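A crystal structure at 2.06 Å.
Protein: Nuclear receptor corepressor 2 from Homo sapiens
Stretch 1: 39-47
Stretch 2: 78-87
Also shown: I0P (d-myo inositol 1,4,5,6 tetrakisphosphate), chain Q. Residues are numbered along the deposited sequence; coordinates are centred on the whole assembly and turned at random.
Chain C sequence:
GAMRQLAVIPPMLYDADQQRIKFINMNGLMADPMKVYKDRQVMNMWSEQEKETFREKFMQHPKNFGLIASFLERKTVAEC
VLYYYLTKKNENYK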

# COMPACT_ATOMS: atom_id res chain seq x y z
N ASP C 39 -20.30 -14.62 0.53
CA ASP C 39 -20.47 -15.15 1.88
C ASP C 39 -20.33 -14.08 2.96
O ASP C 39 -21.02 -14.12 3.96
CB ASP C 39 -19.45 -16.28 2.15
CG ASP C 39 -19.44 -16.75 3.60
OD1 ASP C 39 -20.49 -17.22 4.08
OD2 ASP C 39 -18.38 -16.66 4.27
N ARG C 40 -19.43 -13.13 2.75
CA ARG C 40 -19.20 -12.08 3.74
C ARG C 40 -20.35 -11.07 3.76
O ARG C 40 -20.58 -10.41 4.77
CB ARG C 40 -17.86 -11.39 3.52
CG ARG C 40 -16.68 -12.34 3.31
CD ARG C 40 -16.50 -13.31 4.48
NE ARG C 40 -15.82 -12.64 5.57
CZ ARG C 40 -14.66 -12.99 6.10
NH1 ARG C 40 -13.99 -14.05 5.68
NH2 ARG C 40 -14.17 -12.26 7.07
N GLN C 41 -21.08 -10.98 2.65
CA GLN C 41 -22.23 -10.07 2.55
C GLN C 41 -23.51 -10.73 3.08
O GLN C 41 -24.30 -10.09 3.76
CB GLN C 41 -22.43 -9.58 1.11
CG GLN C 41 -21.18 -9.07 0.38
CD GLN C 41 -20.38 -8.01 1.13
OE1 GLN C 41 -19.16 -7.92 0.97
NE2 GLN C 41 -21.05 -7.20 1.94
N VAL C 42 -23.69 -12.01 2.76
CA VAL C 42 -24.79 -12.83 3.29
C VAL C 42 -24.83 -12.75 4.82
O VAL C 42 -25.91 -12.72 5.42
CB VAL C 42 -24.69 -14.30 2.81
CG1 VAL C 42 -25.62 -15.22 3.58
CG2 VAL C 42 -24.99 -14.39 1.31
N MET C 43 -23.65 -12.69 5.44
CA MET C 43 -23.53 -12.50 6.88
C MET C 43 -23.68 -11.02 7.26
O MET C 43 -23.01 -10.53 8.17
CB MET C 43 -22.21 -13.09 7.41
CG MET C 43 -21.86 -14.48 6.87
SD MET C 43 -22.77 -15.87 7.58
CE MET C 43 -22.86 -17.00 6.19
N ASN C 44 -24.55 -10.31 6.54
CA ASN C 44 -25.03 -8.97 6.92
C ASN C 44 -26.35 -9.14 7.67
O ASN C 44 -27.40 -8.64 7.25
CB ASN C 44 -25.20 -8.07 5.68
CG ASN C 44 -25.57 -6.62 6.02
OD1 ASN C 44 -25.72 -6.24 7.19
ND2 ASN C 44 -25.72 -5.80 4.99
N MET C 45 -26.28 -9.87 8.79
CA MET C 45 -27.48 -10.18 9.55
C MET C 45 -27.54 -9.32 10.81
O MET C 45 -27.17 -9.74 11.91
CB MET C 45 -27.56 -11.68 9.85
CG MET C 45 -27.46 -12.57 8.60
SD MET C 45 -28.95 -12.72 7.58
CE MET C 45 -28.95 -11.23 6.58
N TRP C 46 -27.98 -8.09 10.60
CA TRP C 46 -28.18 -7.13 11.66
C TRP C 46 -29.65 -7.04 11.93
O TRP C 46 -30.44 -6.90 11.00
CB TRP C 46 -27.66 -5.78 11.22
CG TRP C 46 -26.17 -5.64 11.35
CD1 TRP C 46 -25.18 -6.23 10.56
CD2 TRP C 46 -25.44 -4.87 12.36
NE1 TRP C 46 -23.92 -5.87 11.00
CE2 TRP C 46 -24.01 -5.06 12.07
CE3 TRP C 46 -25.81 -4.06 13.43
CZ2 TRP C 46 -23.02 -4.46 12.84
CZ3 TRP C 46 -24.80 -3.46 14.19
CH2 TRP C 46 -23.44 -3.66 13.90
N SER C 47 -30.03 -7.15 13.20
CA SER C 47 -31.42 -6.93 13.61
C SER C 47 -31.64 -5.44 13.84
O SER C 47 -30.69 -4.66 13.86
CB SER C 47 -31.74 -7.71 14.88
OG SER C 47 -31.00 -7.20 15.98
O21 I0P Q . -15.84 11.94 0.07
P1 I0P Q . -16.28 12.03 1.52
O41 I0P Q . -17.42 11.11 1.92
O31 I0P Q . -16.45 13.42 2.05
O11 I0P Q . -15.00 11.43 2.30
C1 I0P Q . -14.98 11.34 3.73
C6 I0P Q . -14.35 10.03 4.20
O16 I0P Q . -15.13 8.97 3.66
P6 I0P Q . -14.48 7.82 2.74
O46 I0P Q . -13.48 7.14 3.65
O26 I0P Q . -13.81 8.51 1.60
O36 I0P Q . -15.64 6.94 2.37
C5 I0P Q . -14.33 9.96 5.72
O15 I0P Q . -13.71 8.74 6.15
P5 I0P Q . -14.45 7.49 6.84
O45 I0P Q . -13.88 7.45 8.24
O35 I0P Q . -15.94 7.76 6.78
O25 I0P Q . -14.01 6.37 5.95
C2 I0P Q . -14.23 12.55 4.26
O12 I0P Q . -12.92 12.58 3.66
C3 I0P Q . -14.14 12.48 5.78
O13 I0P Q . -13.31 13.55 6.22
C4 I0P Q . -13.55 11.16 6.28
O14 I0P Q . -13.60 11.16 7.71
P4 I0P Q . -12.41 11.68 8.64
O24 I0P Q . -11.15 11.19 7.97
O44 I0P Q . -12.48 13.19 8.64
O34 I0P Q . -12.77 11.07 9.98
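Stretch 2 78-87: AECVLYYYLT

No direct hydrogen bond joins the two stretches; the polar link between them is a single water, and it sits beside a face-to-face aromatic stack. The six-membered ring of W46 lies over the ring of Y83 with centroids 4.2 Å apart and planes inclined by 23°. Next to this stack, water 1 accepts a hydrogen bond from W46 NE1 (3.0 Å) and donates one to E79 O (3.0 Å). That carbonyl also receives the helical bond from Y83 N, at 2.8 Å from E79 O, so the water reaches the helix without breaking its hydrogen-bonding pattern.

Stretch 2 is helical throughout, continuing a helix that begins earlier in the chain. Stretch 1 finishes a helix at V42, leaves helical geometry at M43 and runs on as an irregular segment, held locally by weak backbone bonds such as N44 N to Q41 O (2.8 Å), before S47 caps the next helix. The backbones stay well apart: the nearest CA atoms, those of N44 and Y83, are 7.8 Å from each other, and the contact is made largely by side chains, with the bridging water beside them.

W46, in the m rotamer, points toward the helix and is the residue of stretch 1 most covered by it. Its CZ2 packs 3.5 Å from Y83 CB, while its CH2 lies 4.2 Å from C80 SG, near the plane of the indole. Further along the helix, L86 points toward stretch 1, and its CD1 lies 3.5 Å from Q41 NE2 and 4.5 Å from N44 ND2. L82 adds a looser contact, CD2 to R40 O at 4.4 Å.

Y84 and Y85 take no part in this packing; their hydroxyls instead donate hydrogen bonds to the inositol tetrakisphosphate, Y84 OH to I0P O35 at 2.5 Å and Y85 OH to I0P O25 at 2.6 Å.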

# COMPACT_ATOMS: atom_id res chain seq x y z
N ALA C 78 -14.78 -5.31 14.27
CA ALA C 78 -14.60 -5.43 12.81
C ALA C 78 -15.93 -5.46 12.05
O ALA C 78 -16.03 -4.91 10.94
CB ALA C 78 -13.76 -6.66 12.45
N GLU C 79 -16.94 -6.12 12.62
CA GLU C 79 -18.28 -6.15 12.01
C GLU C 79 -18.89 -4.76 12.01
O GLU C 79 -19.52 -4.36 11.03
CB GLU C 79 -19.18 -7.19 12.70
CG GLU C 79 -18.68 -8.62 12.53
CD GLU C 79 -19.47 -9.63 13.35
OE1 GLU C 79 -19.57 -9.45 14.58
OE2 GLU C 79 -19.96 -10.61 12.75
N CYS C 80 -18.68 -4.01 13.10
CA CYS C 80 -19.11 -2.61 13.20
C CYS C 80 -18.47 -1.73 12.12
O CYS C 80 -19.18 -0.94 11.48
CB CYS C 80 -18.79 -2.04 14.57
SG CYS C 80 -19.84 -2.72 15.87
N VAL C 81 -17.15 -1.84 11.93
CA VAL C 81 -16.46 -1.16 10.82
C VAL C 81 -17.12 -1.54 9.49
O VAL C 81 -17.45 -0.67 8.70
CB VAL C 81 -14.93 -1.45 10.76
CG1 VAL C 81 -14.29 -0.84 9.51
CG2 VAL C 81 -14.21 -0.93 12.00
N LEU C 82 -17.30 -2.84 9.24
CA LEU C 82 -17.90 -3.28 7.98
C LEU C 82 -19.32 -2.72 7.76
O LEU C 82 -19.65 -2.27 6.66
CB LEU C 82 -17.90 -4.80 7.88
CG LEU C 82 -18.46 -5.39 6.58
CD1 LEU C 82 -17.65 -5.01 5.35
CD2 LEU C 82 -18.64 -6.89 6.68
N TYR C 83 -20.14 -2.74 8.81
CA TYR C 83 -21.50 -2.22 8.74
C TYR C 83 -21.49 -0.73 8.40
O TYR C 83 -22.24 -0.29 7.53
CB TYR C 83 -22.24 -2.47 10.07
CG TYR C 83 -23.64 -1.88 10.14
CD1 TYR C 83 -24.72 -2.49 9.49
CD2 TYR C 83 -23.88 -0.70 10.86
CE1 TYR C 83 -25.99 -1.94 9.55
CE2 TYR C 83 -25.15 -0.15 10.92
CZ TYR C 83 -26.20 -0.78 10.27
OH TYR C 83 -27.46 -0.23 10.33
N TYR C 84 -20.62 0.03 9.07
CA TYR C 84 -20.46 1.46 8.82
C TYR C 84 -20.23 1.76 7.34
O TYR C 84 -20.90 2.63 6.78
CB TYR C 84 -19.32 2.03 9.66
CG TYR C 84 -18.90 3.44 9.32
CD1 TYR C 84 -19.64 4.53 9.78
CD2 TYR C 84 -17.73 3.70 8.60
CE1 TYR C 84 -19.27 5.82 9.50
CE2 TYR C 84 -17.33 5.01 8.32
CZ TYR C 84 -18.12 6.06 8.77
OH TYR C 84 -17.76 7.37 8.52
N TYR C 85 -19.31 1.04 6.71
CA TYR C 85 -19.04 1.27 5.29
C TYR C 85 -20.13 0.76 4.35
O TYR C 85 -20.36 1.34 3.30
CB TYR C 85 -17.68 0.70 4.90
CG TYR C 85 -16.54 1.55 5.37
CD1 TYR C 85 -16.24 2.76 4.73
CD2 TYR C 85 -15.77 1.18 6.47
CE1 TYR C 85 -15.20 3.57 5.17
CE2 TYR C 85 -14.72 1.97 6.91
CZ TYR C 85 -14.43 3.16 6.25
OH TYR C 85 -13.40 3.95 6.68
N LEU C 86 -20.79 -0.34 4.73
CA LEU C 86 -21.87 -0.91 3.91
C LEU C 86 -23.15 -0.04 3.89
O LEU C 86 -23.92 -0.09 2.94
CB LEU C 86 -22.16 -2.36 4.34
CG LEU C 86 -21.16 -3.42 3.84
CD1 LEU C 86 -21.41 -4.77 4.50
CD2 LEU C 86 -21.17 -3.57 2.33
N THR C 87 -23.31 0.80 4.91
CA THR C 87 -24.54 1.57 5.09
C THR C 87 -24.43 3.10 5.03
O THR C 87 -25.43 3.76 4.77
CB THR C 87 -25.22 1.20 6.42
OG1 THR C 87 -24.34 1.51 7.51
CG2 THR C 87 -25.55 -0.29 6.44
O HOH W 1 -21.25 -6.44 9.79